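Local structure of intracellular protein transport protein USO1 (Saccharomyces cerevisiae S288c, 6LSU) at residues V337-L342 / A362-V366; R367-Q373 / A433-N438; N598-S602 / L631-A635; L610-S614 / V628-L632. The protein is a dimeric membrane tether required for transport from the endoplasmic reticulum to the Golgi complex, represented here by its globular armadillo-repeat head. Residues are numbered along the deposited sequence.

Contact 1: V337-L342 / A362-V366; sequences VLMVVL and AANMV
ARM 6 of the Uso1 head packs helix 337-346 against the C-terminal end of helix 354-366 through apolar side chains, as armadillo repeats do. Both segments are helical throughout; their axes run nearly antiparallel (152°, signed crossing -152°), 10.4 Å apart at closest approach, with L338 CA 6.3 Å from A362 CA. Taking the first helix in order, V337 (chi1 t) brings CG1 within 4.4 Å of M365 CE, on a side also covered by V314 of helix 301-317. L338, in the t,p rotamer, leans across so that CD1 meets A362 CB at 4.2 Å, M365 SD at 4.1 Å and V366 CG1 at 4.2 Å. V341, its CA-to-CB bond toward the partner, sets CG2 3.9 Å from A362 CB. M365, chi1 m and chi2 t, extends into the space between V337, L338 and V341. No hydrogen bond crosses this wholly buried interface. L342, one turn beyond L338 and m,t, closes the row, its CD2 3.9 Å from A362 CB.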
loop_
_atom_site.group_PDB
_atom_site.type_symbol
_atom_site.label_atom_id
_atom_site.label_comp_id
_atom_site.label_asym_id
_atom_site.label_seq_id
_atom_site.Cartn_x
_atom_site.Cartn_y
_atom_site.Cartn_z
ATOM N N VAL A 337 -1.970 2.160 -19.360
ATOM C CA VAL A 337 -1.593 1.754 -17.972
ATOM C C VAL A 337 -2.841 1.289 -17.215
ATOM O O VAL A 337 -2.785 0.190 -16.650
ATOM C CB VAL A 337 -0.799 2.826 -17.208
ATOM C CG1 VAL A 337 -0.362 2.298 -15.853
ATOM C CG2 VAL A 337 0.427 3.254 -17.972
ATOM N N LEU A 338 -3.932 2.048 -17.257
ATOM C CA LEU A 338 -5.202 1.719 -16.557
ATOM C C LEU A 338 -5.692 0.348 -16.976
ATOM O O LEU A 338 -6.105 -0.454 -16.099
ATOM C CB LEU A 338 -6.302 2.724 -16.879
ATOM C CG LEU A 338 -7.614 2.464 -16.117
ATOM C CD1 LEU A 338 -7.381 2.462 -14.607
ATOM C CD2 LEU A 338 -8.688 3.491 -16.489
ATOM N N MET A 339 -5.728 0.109 -18.261
ATOM C CA MET A 339 -6.231 -1.149 -18.822
ATOM C C MET A 339 -5.261 -2.235 -18.379
ATOM O O MET A 339 -5.670 -3.339 -18.084
ATOM C CB MET A 339 -6.299 -1.078 -20.354
ATOM C CG MET A 339 -6.996 -2.270 -20.938
ATOM S SD MET A 339 -8.741 -2.197 -20.455
ATOM C CE MET A 339 -9.018 -3.958 -20.192
ATOM N N VAL A 340 -3.979 -1.958 -18.399
ATOM C CA VAL A 340 -2.988 -3.007 -18.004
ATOM C C VAL A 340 -3.136 -3.327 -16.501
ATOM O O VAL A 340 -3.091 -4.538 -16.164
ATOM C CB VAL A 340 -1.556 -2.610 -18.377
ATOM C CG1 VAL A 340 -0.570 -3.664 -17.880
ATOM C CG2 VAL A 340 -1.442 -2.468 -19.885
ATOM N N VAL A 341 -3.261 -2.325 -15.621
ATOM C CA VAL A 341 -3.337 -2.698 -14.177
ATOM C C VAL A 341 -4.668 -3.435 -13.886
ATOM O O VAL A 341 -4.663 -4.306 -13.069
ATOM C CB VAL A 341 -2.973 -1.555 -13.198
ATOM C CG1 VAL A 341 -1.954 -0.584 -13.746
ATOM C CG2 VAL A 341 -4.148 -0.870 -12.623
ATOM N N LEU A 342 -5.764 -3.122 -14.575
ATOM C CA LEU A 342 -7.074 -3.799 -14.387
ATOM C C LEU A 342 -6.995 -5.202 -14.923
ATOM O O LEU A 342 -7.655 -6.040 -14.328
ATOM C CB LEU A 342 -8.199 -3.067 -15.120
ATOM C CG LEU A 342 -8.630 -1.729 -14.529
ATOM C CD1 LEU A 342 -9.694 -1.087 -15.424
ATOM C CD2 LEU A 342 -9.141 -1.919 -13.123
ATOM N N ALA A 362 -5.287 1.226 -9.485
ATOM C CA ALA A 362 -6.393 1.729 -10.340
ATOM C C ALA A 362 -7.216 2.735 -9.543
ATOM O O ALA A 362 -7.713 3.664 -10.139
ATOM C CB ALA A 362 -7.286 0.615 -10.879
ATOM N N ALA A 363 -7.367 2.561 -8.239
ATOM C CA ALA A 363 -8.251 3.459 -7.456
ATOM C C ALA A 363 -7.581 4.846 -7.421
ATOM O O ALA A 363 -8.256 5.842 -7.522
ATOM C CB ALA A 363 -8.554 2.875 -6.083
ATOM N N ASN A 364 -6.291 4.898 -7.212
ATOM C CA ASN A 364 -5.532 6.174 -7.235
ATOM C C ASN A 364 -5.600 6.841 -8.626
ATOM O O ASN A 364 -5.834 8.031 -8.721
ATOM C CB ASN A 364 -4.096 5.920 -6.855
ATOM C CG ASN A 364 -3.932 5.756 -5.367
ATOM O OD1 ASN A 364 -4.552 6.480 -4.574
ATOM N ND2 ASN A 364 -3.014 4.858 -5.030
ATOM N N MET A 365 -5.553 6.046 -9.674
ATOM C CA MET A 365 -5.662 6.526 -11.068
ATOM C C MET A 365 -7.005 7.228 -11.386
ATOM O O MET A 365 -6.987 8.136 -12.267
ATOM C CB MET A 365 -5.468 5.348 -12.025
ATOM C CG MET A 365 -4.061 4.730 -11.867
ATOM S SD MET A 365 -3.690 3.860 -13.364
ATOM C CE MET A 365 -3.491 2.199 -12.781
ATOM N N VAL A 366 -8.128 6.867 -10.748
ATOM C CA VAL A 366 -9.481 7.341 -11.202
ATOM C C VAL A 366 -10.162 8.189 -10.140
ATOM O O VAL A 366 -11.101 8.903 -10.456
ATOM C CB VAL A 366 -10.391 6.192 -11.617
ATOM C CG1 VAL A 366 -9.732 5.290 -12.618
ATOM C CG2 VAL A 366 -10.851 5.394 -10.433
#

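Contact 2: R367-Q373 / A433-N438; sequences RSNEHAQ and AYFMDN
This contact ties the ARM 6/ARM 7 junction to the ARM 7/ARM 8 junction of the armadillo head, with the buried amide of Q373 donating to both A433 O and M436 O. R367 and S368 leave the preceding helix (phi/psi -51/116 and 72/31), and N369 N-caps the next, its OD1 accepting from A372 N at 2.8 Å. Close CA pairs are R367-A433 (4.1 Å) and Q373-Y434 (5.3 Å). Along the second segment, A433 offers its O to Q373 NE2 at 2.9 Å, while its CB lies 3.7 Å from R367 NH1. The CA-to-CB bond of F435, which starts a type II beta turn ending at N438, points away, and its ring meets those of F445 and F527. M436, at -50/125, gives its O to Q373 NE2 at 2.8 Å; its CE is 4.1 Å from R367 CD. D437 (59/33) places OD2 2.6 Å from S368 OG. N438, itself an N-cap, completes the network: with Q373 m,t, N438 ND2 donates to Q373 OE1 at 2.7 Å.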
loop_
_atom_site.group_PDB
_atom_site.type_symbol
_atom_site.label_atom_id
_atom_site.label_comp_id
_atom_site.label_asym_id
_atom_site.label_seq_id
_atom_site.Cartn_x
_atom_site.Cartn_y
_atom_site.Cartn_z
ATOM N N ARG A 367 -9.671 8.153 -8.921
ATOM C CA ARG A 367 -10.341 8.843 -7.811
ATOM C C ARG A 367 -10.622 10.295 -8.180
ATOM O O ARG A 367 -9.688 11.044 -8.347
ATOM C CB ARG A 367 -9.448 8.784 -6.573
ATOM C CG ARG A 367 -10.126 9.385 -5.336
ATOM C CD ARG A 367 -9.820 8.724 -4.004
ATOM N NE ARG A 367 -8.501 8.109 -4.067
ATOM C CZ ARG A 367 -8.247 6.822 -3.925
ATOM N NH1 ARG A 367 -9.214 5.992 -3.649
ATOM N NH2 ARG A 367 -7.025 6.358 -4.073
ATOM N N SER A 368 -11.872 10.694 -8.265
ATOM C CA SER A 368 -12.281 12.135 -8.310
ATOM C C SER A 368 -11.957 12.832 -9.643
ATOM O O SER A 368 -11.666 14.009 -9.620
ATOM C CB SER A 368 -11.617 12.868 -7.190
ATOM O OG SER A 368 -12.581 13.096 -6.208
ATOM N N ASN A 369 -11.969 12.101 -10.749
ATOM C CA ASN A 369 -11.555 12.578 -12.086
ATOM C C ASN A 369 -12.678 12.114 -13.000
ATOM O O ASN A 369 -12.618 10.907 -13.347
ATOM C CB ASN A 369 -10.212 11.953 -12.438
ATOM C CG ASN A 369 -9.620 12.422 -13.747
ATOM O OD1 ASN A 369 -10.295 12.472 -14.788
ATOM N ND2 ASN A 369 -8.332 12.715 -13.703
ATOM N N GLU A 370 -13.691 12.980 -13.248
ATOM C CA GLU A 370 -14.786 12.700 -14.204
ATOM C C GLU A 370 -14.235 11.876 -15.388
ATOM O O GLU A 370 -14.753 10.811 -15.701
ATOM C CB GLU A 370 -15.365 14.020 -14.721
ATOM C CG GLU A 370 -16.582 14.556 -13.995
ATOM C CD GLU A 370 -17.569 15.233 -14.938
ATOM O OE1 GLU A 370 -18.115 16.323 -14.584
ATOM O OE2 GLU A 370 -17.759 14.681 -16.050
ATOM N N HIS A 371 -13.206 12.385 -16.051
ATOM C CA HIS A 371 -12.675 11.811 -17.316
ATOM C C HIS A 371 -12.208 10.359 -17.050
ATOM O O HIS A 371 -12.550 9.429 -17.859
ATOM C CB HIS A 371 -11.529 12.680 -17.878
ATOM C CG HIS A 371 -10.989 12.061 -19.113
ATOM N ND1 HIS A 371 -9.702 11.726 -19.279
ATOM C CD2 HIS A 371 -11.641 11.542 -20.153
ATOM C CE1 HIS A 371 -9.566 11.039 -20.387
ATOM N NE2 HIS A 371 -10.737 10.920 -20.940
ATOM N N ALA A 372 -11.443 10.152 -15.974
ATOM C CA ALA A 372 -11.019 8.792 -15.537
ATOM C C ALA A 372 -12.242 7.921 -15.197
ATOM O O ALA A 372 -12.361 6.837 -15.772
ATOM C CB ALA A 372 -9.991 8.857 -14.415
ATOM N N GLN A 373 -13.173 8.421 -14.421
ATOM C CA GLN A 373 -14.425 7.714 -14.056
ATOM C C GLN A 373 -15.310 7.418 -15.278
ATOM O O GLN A 373 -15.844 6.255 -15.408
ATOM C CB GLN A 373 -15.187 8.549 -13.037
ATOM C CG GLN A 373 -14.403 8.654 -11.733
ATOM C CD GLN A 373 -14.894 9.757 -10.839
ATOM O OE1 GLN A 373 -15.611 10.643 -11.268
ATOM N NE2 GLN A 373 -14.571 9.671 -9.563
ATOM N N ALA A 433 -13.678 4.988 -5.489
ATOM C CA ALA A 433 -12.803 5.896 -6.247
ATOM C C ALA A 433 -13.558 6.252 -7.544
ATOM O O ALA A 433 -13.679 7.460 -7.980
ATOM C CB ALA A 433 -11.488 5.227 -6.525
ATOM N N TYR A 434 -14.191 5.250 -8.114
ATOM C CA TYR A 434 -15.010 5.422 -9.316
ATOM C C TYR A 434 -16.181 6.384 -9.115
ATOM O O TYR A 434 -16.519 7.224 -9.996
ATOM C CB TYR A 434 -15.488 4.057 -9.713
ATOM C CG TYR A 434 -16.548 4.045 -10.763
ATOM C CD1 TYR A 434 -16.248 4.382 -12.061
ATOM C CD2 TYR A 434 -17.809 3.542 -10.480
ATOM C CE1 TYR A 434 -17.192 4.258 -13.063
ATOM C CE2 TYR A 434 -18.762 3.394 -11.475
ATOM C CZ TYR A 434 -18.449 3.770 -12.770
ATOM O OH TYR A 434 -19.357 3.689 -13.770
ATOM N N PHE A 435 -16.854 6.306 -7.985
ATOM C CA PHE A 435 -18.055 7.139 -7.779
ATOM C C PHE A 435 -17.631 8.438 -7.143
ATOM O O PHE A 435 -18.469 9.387 -7.172
ATOM C CB PHE A 435 -19.065 6.476 -6.837
ATOM C CG PHE A 435 -19.783 5.309 -7.439
ATOM C CD1 PHE A 435 -20.540 5.449 -8.587
ATOM C CD2 PHE A 435 -19.731 4.063 -6.846
ATOM C CE1 PHE A 435 -21.163 4.347 -9.167
ATOM C CE2 PHE A 435 -20.342 2.957 -7.432
ATOM C CZ PHE A 435 -21.058 3.104 -8.584
ATOM N N MET A 436 -16.435 8.506 -6.568
ATOM C CA MET A 436 -16.070 9.688 -5.727
ATOM C C MET A 436 -16.359 10.986 -6.476
ATOM O O MET A 436 -15.837 11.139 -7.600
ATOM C CB MET A 436 -14.588 9.656 -5.356
ATOM C CG MET A 436 -14.283 10.630 -4.286
ATOM S SD MET A 436 -14.936 9.955 -2.786
ATOM C CE MET A 436 -13.609 8.786 -2.424
ATOM N N ASP A 437 -17.152 11.864 -5.849
ATOM C CA ASP A 437 -17.458 13.264 -6.283
ATOM C C ASP A 437 -18.093 13.315 -7.666
ATOM O O ASP A 437 -17.904 14.311 -8.352
ATOM C CB ASP A 437 -16.195 14.108 -6.308
ATOM C CG ASP A 437 -15.650 14.304 -4.921
ATOM O OD1 ASP A 437 -16.478 14.593 -4.020
ATOM O OD2 ASP A 437 -14.412 14.174 -4.761
ATOM N N ASN A 438 -18.880 12.305 -8.025
ATOM C CA ASN A 438 -19.565 12.188 -9.334
ATOM C C ASN A 438 -21.027 11.793 -9.098
ATOM O O ASN A 438 -21.428 10.583 -9.301
ATOM C CB ASN A 438 -18.791 11.180 -10.154
ATOM C CG ASN A 438 -19.049 11.283 -11.628
ATOM O OD1 ASN A 438 -20.154 11.686 -12.050
ATOM N ND2 ASN A 438 -18.049 10.875 -12.417
#

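Contact 3: N598-S602 / L631-A635; sequences NDFLS and LLGVA
The F600 ring is the main bump of this contact, fitting a hollow lined by L631, L632 and A635. It projects from the last turn of helix 594-601 towards helix 622-637, whose residues 631-635 are helical throughout; the closest CA pair, L601 and A635, is 7.3 Å apart. With F600 at chi1 t and chi2 58°, L631 covers one face of the ring: its CD2 lies 4.1 Å from the F600 ring centroid, 27° off the normal, in a CH-pi contact, while its CD1 comes within 3.6 Å of F600 CZ. At the ring edge, A635 supplies a low methyl, CB to F600 CD2 3.5 Å, and L632 a more distant one, CD2 to F600 CE2 4.4 Å. L601 (m,t) adds a shallower bump beside the ring, its CD2 4.3 Å from A635 CB. L590 of helix 577-590 also touches F600, L631 and A635, and L610 of helix 604-614 touches F600 and L631. No hydrogen bond crosses; the join is apolar, the packing of first against third helix within the three-helix unit of an armadillo repeat, ARM 10.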
loop_
_atom_site.group_PDB
_atom_site.type_symbol
_atom_site.label_atom_id
_atom_site.label_comp_id
_atom_site.label_asym_id
_atom_site.label_seq_id
_atom_site.Cartn_x
_atom_site.Cartn_y
_atom_site.Cartn_z
ATOM N N ASN A 598 -40.236 8.284 9.163
ATOM C CA ASN A 598 -41.680 8.016 8.977
ATOM C C ASN A 598 -41.875 6.603 8.420
ATOM O O ASN A 598 -42.869 5.934 8.828
ATOM C CB ASN A 598 -42.358 9.087 8.121
ATOM C CG ASN A 598 -42.464 10.410 8.850
ATOM O OD1 ASN A 598 -41.995 10.555 9.979
ATOM N ND2 ASN A 598 -43.054 11.404 8.205
ATOM N N ASP A 599 -40.997 6.151 7.531
ATOM C CA ASP A 599 -41.161 4.822 6.904
ATOM C C ASP A 599 -40.928 3.805 8.008
ATOM O O ASP A 599 -41.669 2.808 8.052
ATOM C CB ASP A 599 -40.230 4.631 5.710
ATOM C CG ASP A 599 -40.721 5.281 4.435
ATOM O OD1 ASP A 599 -41.581 6.193 4.516
ATOM O OD2 ASP A 599 -40.232 4.876 3.373
ATOM N N PHE A 600 -39.958 4.079 8.891
ATOM C CA PHE A 600 -39.574 3.154 9.988
ATOM C C PHE A 600 -40.726 3.030 11.000
ATOM O O PHE A 600 -41.139 1.894 11.306
ATOM C CB PHE A 600 -38.291 3.632 10.679
ATOM C CG PHE A 600 -37.838 2.749 11.814
ATOM C CD1 PHE A 600 -37.581 1.412 11.567
ATOM C CD2 PHE A 600 -37.736 3.223 13.117
ATOM C CE1 PHE A 600 -37.149 0.565 12.579
ATOM C CE2 PHE A 600 -37.343 2.379 14.146
ATOM C CZ PHE A 600 -37.016 1.057 13.867
ATOM N N LEU A 601 -41.216 4.183 11.480
ATOM C CA LEU A 601 -42.293 4.368 12.508
ATOM C C LEU A 601 -43.646 3.854 12.015
ATOM O O LEU A 601 -44.537 3.735 12.819
ATOM C CB LEU A 601 -42.429 5.855 12.841
ATOM C CG LEU A 601 -41.266 6.454 13.628
ATOM C CD1 LEU A 601 -41.533 7.895 13.955
ATOM C CD2 LEU A 601 -40.960 5.701 14.886
ATOM N N SER A 602 -43.807 3.595 10.738
ATOM C CA SER A 602 -45.095 3.207 10.128
ATOM C C SER A 602 -45.336 1.718 10.324
ATOM O O SER A 602 -46.169 1.189 9.589
ATOM C CB SER A 602 -45.111 3.538 8.651
ATOM O OG SER A 602 -44.515 2.483 7.924
ATOM N N LEU A 631 -31.298 2.720 17.594
ATOM C CA LEU A 631 -32.241 2.822 16.466
ATOM C C LEU A 631 -33.491 3.566 16.939
ATOM O O LEU A 631 -33.957 4.526 16.207
ATOM C CB LEU A 631 -32.570 1.410 15.989
ATOM C CG LEU A 631 -32.821 1.268 14.496
ATOM C CD1 LEU A 631 -33.630 -0.001 14.184
ATOM C CD2 LEU A 631 -33.553 2.503 13.964
ATOM N N LEU A 632 -34.061 3.131 18.072
ATOM C CA LEU A 632 -35.362 3.648 18.565
ATOM C C LEU A 632 -35.211 5.107 19.002
ATOM O O LEU A 632 -36.080 5.942 18.635
ATOM C CB LEU A 632 -35.839 2.762 19.727
ATOM C CG LEU A 632 -36.174 1.336 19.314
ATOM C CD1 LEU A 632 -36.400 0.467 20.527
ATOM C CD2 LEU A 632 -37.394 1.312 18.391
ATOM N N GLY A 633 -34.167 5.390 19.759
ATOM C CA GLY A 633 -33.780 6.766 20.111
ATOM C C GLY A 633 -33.694 7.647 18.888
ATOM O O GLY A 633 -34.390 8.669 18.861
ATOM N N VAL A 634 -32.895 7.247 17.892
ATOM C CA VAL A 634 -32.621 8.085 16.689
ATOM C C VAL A 634 -33.967 8.274 15.992
ATOM O O VAL A 634 -34.278 9.413 15.646
ATOM C CB VAL A 634 -31.513 7.485 15.782
ATOM C CG1 VAL A 634 -31.523 8.071 14.367
ATOM C CG2 VAL A 634 -30.137 7.653 16.409
ATOM N N ALA A 635 -34.736 7.193 15.827
ATOM C CA ALA A 635 -36.073 7.220 15.186
ATOM C C ALA A 635 -36.934 8.232 15.939
ATOM O O ALA A 635 -37.713 8.965 15.286
ATOM C CB ALA A 635 -36.712 5.853 15.179
#

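Contact 4: L610-S614 / V628-L632; sequences LLSFS and VTMLL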
loop_
_atom_site.group_PDB
_atom_site.type_symbol
_atom_site.label_atom_id
_atom_site.label_comp_id
_atom_site.label_asym_id
_atom_site.label_seq_id
_atom_site.Cartn_x
_atom_site.Cartn_y
_atom_site.Cartn_z
ATOM N N LEU A 610 -38.346 -4.827 18.378
ATOM C CA LEU A 610 -37.056 -4.215 18.766
ATOM C C LEU A 610 -37.059 -3.935 20.271
ATOM O O LEU A 610 -36.085 -4.324 20.948
ATOM C CB LEU A 610 -36.807 -2.969 17.915
ATOM C CG LEU A 610 -36.692 -3.226 16.412
ATOM C CD1 LEU A 610 -36.494 -1.930 15.682
ATOM C CD2 LEU A 610 -35.584 -4.201 16.076
ATOM N N LEU A 611 -38.127 -3.332 20.793
ATOM C CA LEU A 611 -38.278 -3.104 22.255
ATOM C C LEU A 611 -38.202 -4.438 23.010
ATOM O O LEU A 611 -37.439 -4.542 23.992
ATOM C CB LEU A 611 -39.598 -2.393 22.502
ATOM C CG LEU A 611 -39.484 -0.880 22.603
ATOM C CD1 LEU A 611 -40.862 -0.288 22.773
ATOM C CD2 LEU A 611 -38.586 -0.474 23.761
ATOM N N SER A 612 -38.931 -5.451 22.571
ATOM C CA SER A 612 -38.873 -6.784 23.217
ATOM C C SER A 612 -37.406 -7.236 23.231
ATOM O O SER A 612 -36.898 -7.681 24.305
ATOM C CB SER A 612 -39.770 -7.789 22.531
ATOM O OG SER A 612 -41.103 -7.292 22.379
ATOM N N PHE A 613 -36.746 -7.169 22.078
ATOM C CA PHE A 613 -35.369 -7.706 21.927
ATOM C C PHE A 613 -34.455 -6.978 22.915
ATOM O O PHE A 613 -33.702 -7.662 23.597
ATOM C CB PHE A 613 -34.840 -7.612 20.489
ATOM C CG PHE A 613 -33.464 -8.220 20.396
ATOM C CD1 PHE A 613 -32.360 -7.527 20.870
ATOM C CD2 PHE A 613 -33.274 -9.509 19.923
ATOM C CE1 PHE A 613 -31.102 -8.111 20.881
ATOM C CE2 PHE A 613 -32.005 -10.081 19.922
ATOM C CZ PHE A 613 -30.934 -9.386 20.424
ATOM N N SER A 614 -34.548 -5.652 23.004
ATOM C CA SER A 614 -33.699 -4.817 23.894
ATOM C C SER A 614 -33.636 -5.367 25.327
ATOM O O SER A 614 -32.676 -5.020 26.024
ATOM C CB SER A 614 -34.172 -3.392 23.895
ATOM O OG SER A 614 -35.240 -3.218 24.804
ATOM N N VAL A 628 -29.942 -1.670 18.728
ATOM C CA VAL A 628 -31.432 -1.685 18.771
ATOM C C VAL A 628 -31.903 -0.461 19.559
ATOM O O VAL A 628 -32.778 0.208 19.093
ATOM C CB VAL A 628 -32.036 -2.969 19.365
ATOM C CG1 VAL A 628 -33.540 -2.798 19.520
ATOM C CG2 VAL A 628 -31.758 -4.181 18.494
ATOM N N THR A 629 -31.366 -0.217 20.740
ATOM C CA THR A 629 -31.812 0.908 21.611
ATOM C C THR A 629 -31.571 2.195 20.832
ATOM O O THR A 629 -32.464 3.045 20.792
ATOM C CB THR A 629 -31.062 0.932 22.944
ATOM O OG1 THR A 629 -31.183 -0.366 23.525
ATOM C CG2 THR A 629 -31.517 2.049 23.863
ATOM N N MET A 630 -30.385 2.323 20.234
ATOM C CA MET A 630 -29.967 3.539 19.481
ATOM C C MET A 630 -30.935 3.795 18.303
ATOM O O MET A 630 -31.361 4.972 18.042
ATOM C CB MET A 630 -28.561 3.349 18.937
ATOM C CG MET A 630 -27.894 4.671 18.673
ATOM S SD MET A 630 -26.327 4.464 17.823
ATOM C CE MET A 630 -25.432 3.523 19.062
ATOM N N LEU A 631 -31.298 2.720 17.594
ATOM C CA LEU A 631 -32.241 2.822 16.466
ATOM C C LEU A 631 -33.491 3.566 16.939
ATOM O O LEU A 631 -33.957 4.526 16.207
ATOM C CB LEU A 631 -32.570 1.410 15.989
ATOM C CG LEU A 631 -32.821 1.268 14.496
ATOM C CD1 LEU A 631 -33.630 -0.001 14.184
ATOM C CD2 LEU A 631 -33.553 2.503 13.964
ATOM N N LEU A 632 -34.061 3.131 18.072
ATOM C CA LEU A 632 -35.362 3.648 18.565
ATOM C C LEU A 632 -35.211 5.107 19.002
ATOM O O LEU A 632 -36.080 5.942 18.635
ATOM C CB LEU A 632 -35.839 2.762 19.727
ATOM C CG LEU A 632 -36.174 1.336 19.314
ATOM C CD1 LEU A 632 -36.400 0.467 20.527
ATOM C CD2 LEU A 632 -37.394 1.312 18.391
#
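L610 lies over V628 and reaches on towards L631 and L632: its CB is 3.6 Å from V628 CG1, and its CD1 stands 3.8 Å from L631 CD1 and 4.3 Å from L632 CD2. The m,t rotamer of L610 lets it span successive turns of the partner helix, while V628 CG1 also sits 3.3 Å from L610 O, so the valine fits against backbone as well as side chain. L611, whose CA-to-CB bond points away, still brings CG to 4.0 Å from L632 CD1 and turns otherwise to F653 of helix 647-658. This is the pairing of the second and third helices of an armadillo repeat, ARM 10: the axes cross at -141°, 9.6 Å apart, with L610 CA 6.2 Å from V628 CA. One turn further on, F613 CD1 approaches V628 CG2 at 4.1 Å, with L571 flanking both residues. S614 packs through CB, 4.3 Å from T629 OG1, while its hydroxyl donates to L611 O at 2.7 Å; T629 OG1 in turn bonds K625 O, within its own helix.

From the N terminus, contact 1 comes first, closing a short helical loop within ARM 6. Contact 2 opens at once, as helix 370-376 follows helix 354-366, and closes a longer loop through ARM 7 that includes the two-stranded sheet 380-384/399-403. The two touch, A363 O lying 3.4 Å from A433 CB, so ARM 6 packs directly on ARM 7, and contact 2 reaches the start of ARM 8. Contacts 3 and 4 form a separate pair in ARM 10: the 610-614/628-632 loop lies within the 598-602/631-635 span, their final segments overlap at L631 and L632, and F600 CZ meets L610 CD1 at 3.5 Å. Contacts 2 and 3 remain about 34 Å apart, centre to centre.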